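GP37 (Pseudomonas phage phikz, PDB 5FT0) inhibits the RNA degradosome of the phage's host, probably by binding RNase E directly. Local coordinates at residues D101-D106 against V110-A115; L91-V96 against I128-G133. All coordinates share one frame; numbering follows the deposited sequence.

Interaction 1. Residues D101-D106 against V110-A115; sequences DEYISD and VGIHIA. With K (potassium ion), chain D.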
ATOM      1  N   ASP A 101       7.596  -2.182 -22.739  1.00 52.20           N
ATOM      2  CA  ASP A 101       6.793  -3.229 -22.122  1.00 50.16           C
ATOM      3  C   ASP A 101       6.979  -3.286 -20.613  1.00 44.49           C
ATOM      4  O   ASP A 101       6.080  -3.757 -19.909  1.00 45.45           O
ATOM      5  CB  ASP A 101       7.134  -4.585 -22.742  1.00 61.60           C
ATOM      6  CG  ASP A 101       6.847  -4.633 -24.231  1.00 68.15           C
ATOM      7  OD1 ASP A 101       5.772  -4.150 -24.647  1.00 70.38           O
ATOM      8  OD2 ASP A 101       7.701  -5.148 -24.985  1.00 78.10           O
ATOM      9  N   GLU A 102       8.116  -2.811 -20.103  1.00 41.46           N
ATOM     10  CA  GLU A 102       8.352  -2.799 -18.666  1.00 50.12           C
ATOM     11  C   GLU A 102       7.711  -1.605 -17.970  1.00 49.10           C
ATOM     12  O   GLU A 102       7.434  -1.687 -16.768  1.00 49.40           O
ATOM     13  CB  GLU A 102       9.855  -2.823 -18.379  1.00 58.08           C
ATOM     14  CG  GLU A 102      10.497  -4.183 -18.613  1.00 57.76           C
ATOM     15  CD  GLU A 102      11.926  -4.250 -18.114  1.00 64.91           C
ATOM     16  OE1 GLU A 102      12.125  -4.295 -16.882  1.00 67.57           O
ATOM     17  OE2 GLU A 102      12.851  -4.250 -18.954  1.00 76.04           O
ATOM     18  N   TYR A 103       7.474  -0.507 -18.688  1.00 43.08           N
ATOM     19  CA  TYR A 103       6.755   0.626 -18.119  1.00 38.88           C
ATOM     20  C   TYR A 103       5.297   0.256 -17.875  1.00 40.86           C
ATOM     21  O   TYR A 103       4.602  -0.206 -18.785  1.00 45.30           O
ATOM     22  CB  TYR A 103       6.816   1.834 -19.052  1.00 37.14           C
ATOM     23  CG  TYR A 103       8.110   2.616 -19.043  1.00 40.18           C
ATOM     24  CD1 TYR A 103       9.145   2.293 -18.177  1.00 37.40           C
ATOM     25  CD2 TYR A 103       8.283   3.698 -19.896  1.00 38.67           C
ATOM     26  CE1 TYR A 103      10.326   3.020 -18.176  1.00 33.61           C
ATOM     27  CE2 TYR A 103       9.450   4.430 -19.899  1.00 39.07           C
ATOM     28  CZ  TYR A 103      10.469   4.089 -19.039  1.00 39.84           C
ATOM     29  OH  TYR A 103      11.633   4.825 -19.049  1.00 40.89           O
ATOM     30  N   ILE A 104       4.831   0.462 -16.646  1.00 42.65           N
ATOM     31  CA  ILE A 104       3.409   0.407 -16.342  1.00 42.87           C
ATOM     32  C   ILE A 104       3.013   1.739 -15.720  1.00 43.66           C
ATOM     33  O   ILE A 104       3.838   2.459 -15.152  1.00 36.45           O
ATOM     34  CB  ILE A 104       3.029  -0.762 -15.410  1.00 42.08           C
ATOM     35  CG1 ILE A 104       3.684  -0.595 -14.039  1.00 42.01           C
ATOM     36  CG2 ILE A 104       3.402  -2.095 -16.041  1.00 39.16           C
ATOM     37  CD1 ILE A 104       2.959  -1.326 -12.931  1.00 50.49           C
ATOM     38  N   SER A 105       1.729   2.062 -15.841  1.00 42.01           N
ATOM     39  CA  SER A 105       1.170   3.297 -15.311  1.00 39.38           C
ATOM     40  C   SER A 105       0.193   2.962 -14.197  1.00 43.18           C
ATOM     41  O   SER A 105      -0.677   2.101 -14.367  1.00 43.88           O
ATOM     42  CB  SER A 105       0.470   4.102 -16.407  1.00 42.46           C
ATOM     43  OG  SER A 105      -0.251   5.192 -15.856  1.00 46.18           O
ATOM     44  N   ASP A 106       0.336   3.643 -13.064  1.00 41.88           N
ATOM     45  CA  ASP A 106      -0.573   3.467 -11.938  1.00 47.79           C
ATOM     46  C   ASP A 106      -0.637   4.783 -11.181  1.00 43.76           C
ATOM     47  O   ASP A 106       0.375   5.237 -10.641  1.00 45.27           O
ATOM     48  CB  ASP A 106      -0.110   2.332 -11.024  1.00 47.74           C
ATOM     49  CG  ASP A 106      -1.120   2.003  -9.942  1.00 56.92           C
ATOM     50  OD1 ASP A 106      -2.306   2.357 -10.107  1.00 60.13           O
ATOM     51  OD2 ASP A 106      -0.728   1.384  -8.928  1.00 59.53           O
ATOM     52  N   VAL A 110       4.617   6.405 -13.584  1.00 27.85           N
ATOM     53  CA  VAL A 110       5.049   5.469 -14.613  1.00 24.65           C
ATOM     54  C   VAL A 110       6.363   4.865 -14.145  1.00 33.30           C
ATOM     55  O   VAL A 110       7.296   5.597 -13.792  1.00 34.80           O
ATOM     56  CB  VAL A 110       5.214   6.156 -15.979  1.00 31.32           C
ATOM     57  CG1 VAL A 110       5.804   5.186 -16.992  1.00 29.96           C
ATOM     58  CG2 VAL A 110       3.879   6.699 -16.467  1.00 26.14           C
ATOM     59  N   GLY A 111       6.434   3.541 -14.121  1.00 30.15           N
ATOM     60  CA  GLY A 111       7.638   2.891 -13.644  1.00 35.48           C
ATOM     61  C   GLY A 111       7.569   1.391 -13.797  1.00 39.69           C
ATOM     62  O   GLY A 111       6.766   0.863 -14.567  1.00 33.99           O
ATOM     63  N   ILE A 112       8.428   0.710 -13.041  1.00 39.43           N
ATOM     64  CA  ILE A 112       8.607  -0.736 -13.135  1.00 41.38           C
ATOM     65  C   ILE A 112       7.793  -1.403 -12.039  1.00 35.73           C
ATOM     66  O   ILE A 112       7.929  -1.054 -10.859  1.00 37.73           O
ATOM     67  CB  ILE A 112      10.092  -1.120 -13.016  1.00 45.87           C
ATOM     68  CG1 ILE A 112      10.951  -0.274 -13.961  1.00 38.18           C
ATOM     69  CG2 ILE A 112      10.284  -2.603 -13.290  1.00 50.06           C
ATOM     70  CD1 ILE A 112      10.557  -0.394 -15.409  1.00 48.99           C
ATOM     71  N   HIS A 113       6.958  -2.367 -12.417  1.00 36.14           N
ATOM     72  CA  HIS A 113       6.198  -3.110 -11.421  1.00 44.86           C
ATOM     73  C   HIS A 113       7.126  -3.960 -10.564  1.00 44.44           C
ATOM     74  O   HIS A 113       8.065  -4.583 -11.066  1.00 48.25           O
ATOM     75  CB  HIS A 113       5.153  -4.005 -12.083  1.00 47.71           C
ATOM     76  CG  HIS A 113       4.386  -4.843 -11.108  1.00 53.92           C
ATOM     77  ND1 HIS A 113       4.744  -6.138 -10.797  1.00 57.30           N
ATOM     78  CD2 HIS A 113       3.295  -4.564 -10.355  1.00 55.12           C
ATOM     79  CE1 HIS A 113       3.899  -6.624  -9.904  1.00 58.86           C
ATOM     80  NE2 HIS A 113       3.011  -5.688  -9.618  1.00 52.93           N
ATOM     81  N   ILE A 114       6.850  -3.987  -9.259  1.00 44.75           N
ATOM     82  CA  ILE A 114       7.639  -4.744  -8.295  1.00 47.50           C
ATOM     83  C   ILE A 114       6.812  -5.849  -7.646  1.00 49.00           C
ATOM     84  O   ILE A 114       7.194  -7.022  -7.674  1.00 46.77           O
ATOM     85  CB  ILE A 114       8.248  -3.818  -7.218  1.00 49.92           C
ATOM     86  CG1 ILE A 114       9.074  -2.707  -7.870  1.00 48.17           C
ATOM     87  CG2 ILE A 114       9.095  -4.621  -6.237  1.00 49.25           C
ATOM     88  CD1 ILE A 114      10.163  -3.210  -8.782  1.00 40.45           C
ATOM     89  N   ALA A 115       5.671  -5.492  -7.064  1.00 52.93           N
ATOM     90  CA  ALA A 115       4.854  -6.457  -6.340  1.00 50.55           C
ATOM     91  C   ALA A 115       3.406  -5.993  -6.347  1.00 59.03           C
ATOM     92  O   ALA A 115       3.113  -4.817  -6.580  1.00 50.90           O
ATOM     93  CB  ALA A 115       5.353  -6.646  -4.903  1.00 46.14           C
TER
HETATM   94  K     K D1258       3.715  -0.787 -21.308  1.00 75.44           K
HETATM   95  O   HOH W   1       7.421  -3.517 -15.025  1.00 42.45           O
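Ile104 and Gly111 face each other as the hydrogen-bonded pair of a short antiparallel hairpin, and their backbones are joined twice. Ile104 N reaches Gly111 O at 2.9 Å with a nearly straight N-H...O angle of 174°, while Gly111 N returns a 3.0 Å bond to Ile104 O. Each of these carbonyls also receives a CA-H contact: Tyr103 CA lies 3.6 Å from Gly111 O, and Val110 CA 3.3 Å from Ile104 O. Toward Glu102 and His113 the chains diverge, and a water sits between Glu102 O and His113 N, accepting from His113 N at 2.9 Å.

The apolar contacts divide between two sides. On one, Val110 CG1 meets the Tyr103 ring obliquely, 4.0 Å from CG, and Ile112 CD1 comes in at the ring's edge, near its plane; Val96 and Val165 also pack on this tyrosine. On the other, Ile104 swings CG1 between its backbone N and carbonyl carbon (chi1 64°), which carries CD1 to His113, the two side chains meeting at a slant, with CD1 3.6 Å from His113 CB and close to the plane of the imidazole at its edge.

OE2 of Glu102 is hydrogen-bonded to Gln242, and the carbonyl oxygen of Tyr103 binds potassium at 2.7 Å, in company with the carbonyl oxygens of Ile97 and Asn100. What results is a beta hairpin at the margin of the seven-stranded antiparallel sheet, joined to helix 87-98 through a backbone-carbonyl potassium site.

Interaction 2. Residues L91-V96 against I128-G133; sequences LAAGAV and IEFMPG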
ATOM      1  N   LEU A  91      -2.123  11.622 -24.832  1.00 30.72           N
ATOM      2  CA  LEU A  91      -1.512  10.857 -25.915  1.00 33.89           C
ATOM      3  C   LEU A  91       0.003  10.808 -25.772  1.00 30.87           C
ATOM      4  O   LEU A  91       0.621   9.764 -26.004  1.00 32.95           O
ATOM      5  CB  LEU A  91      -1.902  11.455 -27.268  1.00 28.06           C
ATOM      6  CG  LEU A  91      -3.333  11.175 -27.725  1.00 38.34           C
ATOM      7  CD1 LEU A  91      -3.650  11.928 -29.006  1.00 40.62           C
ATOM      8  CD2 LEU A  91      -3.538   9.674 -27.908  1.00 35.09           C
ATOM      9  N   ALA A  92       0.620  11.931 -25.394  1.00 29.94           N
ATOM     10  CA  ALA A  92       2.069  11.952 -25.226  1.00 29.74           C
ATOM     11  C   ALA A  92       2.516  11.055 -24.078  1.00 35.36           C
ATOM     12  O   ALA A  92       3.615  10.491 -24.124  1.00 34.57           O
ATOM     13  CB  ALA A  92       2.554  13.383 -25.005  1.00 27.63           C
ATOM     14  N   ALA A  93       1.686  10.916 -23.040  1.00 33.42           N
ATOM     15  CA  ALA A  93       2.001   9.977 -21.967  1.00 35.92           C
ATOM     16  C   ALA A  93       1.820   8.536 -22.429  1.00 35.33           C
ATOM     17  O   ALA A  93       2.609   7.657 -22.061  1.00 34.29           O
ATOM     18  CB  ALA A  93       1.129  10.263 -20.744  1.00 28.21           C
ATOM     19  N   GLY A  94       0.789   8.276 -23.234  1.00 34.66           N
ATOM     20  CA  GLY A  94       0.571   6.926 -23.729  1.00 32.29           C
ATOM     21  C   GLY A  94       1.708   6.434 -24.606  1.00 37.63           C
ATOM     22  O   GLY A  94       2.041   5.247 -24.598  1.00 37.68           O
ATOM     23  N   ALA A  95       2.326   7.343 -25.363  1.00 37.95           N
ATOM     24  CA  ALA A  95       3.448   6.959 -26.214  1.00 43.24           C
ATOM     25  C   ALA A  95       4.648   6.515 -25.385  1.00 47.20           C
ATOM     26  O   ALA A  95       5.377   5.598 -25.781  1.00 50.40           O
ATOM     27  CB  ALA A  95       3.829   8.115 -27.137  1.00 34.46           C
ATOM     28  N   VAL A  96       4.876   7.159 -24.239  1.00 44.41           N
ATOM     29  CA  VAL A  96       5.942   6.720 -23.342  1.00 40.98           C
ATOM     30  C   VAL A  96       5.612   5.351 -22.759  1.00 41.01           C
ATOM     31  O   VAL A  96       6.459   4.450 -22.724  1.00 43.94           O
ATOM     32  CB  VAL A  96       6.173   7.758 -22.230  1.00 38.51           C
ATOM     33  CG1 VAL A  96       7.179   7.232 -21.217  1.00 26.49           C
ATOM     34  CG2 VAL A  96       6.638   9.079 -22.821  1.00 36.32           C
ATOM     35  N   ILE A 128       8.905   7.987 -14.105  1.00 30.68           N
ATOM     36  CA  ILE A 128       8.308   9.287 -14.387  1.00 28.13           C
ATOM     37  C   ILE A 128       7.159   9.485 -13.414  1.00 28.25           C
ATOM     38  O   ILE A 128       6.277   8.625 -13.307  1.00 33.59           O
ATOM     39  CB  ILE A 128       7.810   9.388 -15.840  1.00 28.89           C
ATOM     40  CG1 ILE A 128       8.936   9.071 -16.823  1.00 32.21           C
ATOM     41  CG2 ILE A 128       7.243  10.771 -16.108  1.00 29.78           C
ATOM     42  CD1 ILE A 128       8.468   8.928 -18.253  1.00 44.52           C
ATOM     43  N   GLU A 129       7.170  10.606 -12.701  1.00 26.04           N
ATOM     44  CA  GLU A 129       6.119  10.922 -11.744  1.00 26.35           C
ATOM     45  C   GLU A 129       5.463  12.237 -12.138  1.00 30.09           C
ATOM     46  O   GLU A 129       6.136  13.269 -12.230  1.00 32.17           O
ATOM     47  CB  GLU A 129       6.670  10.997 -10.319  1.00 33.61           C
ATOM     48  CG  GLU A 129       5.611  11.305  -9.271  1.00 39.45           C
ATOM     49  CD  GLU A 129       6.132  11.152  -7.856  1.00 47.59           C
ATOM     50  OE1 GLU A 129       7.224  10.568  -7.683  1.00 48.43           O
ATOM     51  OE2 GLU A 129       5.444  11.606  -6.916  1.00 54.27           O
ATOM     52  N   PHE A 130       4.156  12.191 -12.378  1.00 25.86           N
ATOM     53  CA  PHE A 130       3.379  13.400 -12.607  1.00 30.11           C
ATOM     54  C   PHE A 130       2.991  14.007 -11.266  1.00 31.43           C
ATOM     55  O   PHE A 130       2.508  13.301 -10.375  1.00 29.97           O
ATOM     56  CB  PHE A 130       2.131  13.089 -13.434  1.00 23.97           C
ATOM     57  CG  PHE A 130       2.428  12.478 -14.773  1.00 31.69           C
ATOM     58  CD1 PHE A 130       2.643  13.280 -15.883  1.00 33.68           C
ATOM     59  CD2 PHE A 130       2.496  11.102 -14.923  1.00 35.95           C
ATOM     60  CE1 PHE A 130       2.916  12.721 -17.116  1.00 33.97           C
ATOM     61  CE2 PHE A 130       2.769  10.538 -16.154  1.00 36.91           C
ATOM     62  CZ  PHE A 130       2.979  11.349 -17.253  1.00 33.25           C
HETATM   63  N   MSE A 131       3.212  15.309 -11.117  1.00 24.80           N
HETATM   64  CA  MSE A 131       2.954  15.977  -9.848  1.00 24.50           C
HETATM   65  C   MSE A 131       2.118  17.241 -10.035  1.00 27.35           C
HETATM   66  O   MSE A 131       2.646  18.354  -9.975  1.00 25.37           O
HETATM   67  CB  MSE A 131       4.273  16.316  -9.155  1.00 23.69           C
HETATM   68  CG  MSE A 131       5.191  15.113  -8.961  1.00 33.36           C
HETATM   69 SE   MSE A 131       6.934  15.592  -8.230  1.00 54.35          SE
HETATM   70  CE  MSE A 131       6.370  16.235  -6.477  1.00 42.81           C
ATOM     71  N   PRO A 132       0.814  17.069 -10.254  1.00 28.26           N
ATOM     72  CA  PRO A 132      -0.052  18.235 -10.459  1.00 26.24           C
ATOM     73  C   PRO A 132      -0.162  19.072  -9.195  1.00 25.00           C
ATOM     74  O   PRO A 132      -0.203  18.548  -8.081  1.00 27.10           O
ATOM     75  CB  PRO A 132      -1.400  17.611 -10.839  1.00 24.37           C
ATOM     76  CG  PRO A 132      -1.376  16.269 -10.197  1.00 29.59           C
ATOM     77  CD  PRO A 132       0.054  15.806 -10.258  1.00 28.17           C
ATOM     78  N   GLY A 133      -0.208  20.388  -9.382  1.00 24.10           N
ATOM     79  CA  GLY A 133      -0.314  21.316  -8.277  1.00 26.63           C
ATOM     80  C   GLY A 133       0.973  21.577  -7.527  1.00 32.71           C
ATOM     81  O   GLY A 133       0.947  22.298  -6.521  1.00 35.52           O
TER
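Val96 and Ile128 make the shorter of two apolar touches between a helix and the strand it lies over: CG1 of Val96 stands 3.7 Å from CD1 of Ile128, methyl against methyl, with the two side chains set at a slant to each other. One turn back along the helix, the CB of Ala93 sits 4.1 Å from CZ of Phe130, approaching the far end of the ring obliquely. No hydrogen bond crosses between the segments, and the backbones stay well apart, the nearest CA pair being Val96 and Ile128 at 9.6 Å. The longer side chains of the strand cover most of that distance. Ile128 carries an outstretched chain (chi2 170°) that brings CD1 out to the valine, whereas Phe130 reaches across with its ring to meet the Ala93 methyl.

This is helix-on-sheet packing in a mixed alpha and beta fold, with helix 87-98 against one face of the long antiparallel sheet. Residues two apart on the strand, Ile128 and Phe130, point to the helix, and residues three apart on the helix, Ala93 and Val96, answer them.

Around this first shell, Val173 of helix 158-187 touches both Val96 and Ile128, so a second helix joins the same core. Within the sheet, Val110 packs on Ile128 and Phe130 from one neighbouring strand, while from the other Ile227 touches Ile128 and Phe225 touches Phe130. Glu129, turned away from the helix, forms a salt bridge with Lys228.

How the interactions relate
Interactions 1 and 2 reach the same sheet, with centres about 13 Å apart, and helix 87-98 touches both. Strands 109-115 and 122-132 are neighbours, and Val110 N of interaction 1 probably hydrogen-bonds to Ile128 O of interaction 2 at 2.8 Å; beside it, Val110 CG2 rests 4.0 Å from Phe130 CE2. Helix 87-98 leads through the potassium site directly into strand 103-106, and Tyr103 CD2 packs against Val96 O at 3.4 Å. Tyr103, Val110, Phe130 and Val96 thus bring the two contacts into one continuous packing region. Interaction 1 supplies Tyr103 O to the metal, whereas the side chain of Val96 in interaction 2 is about 9 Å from it.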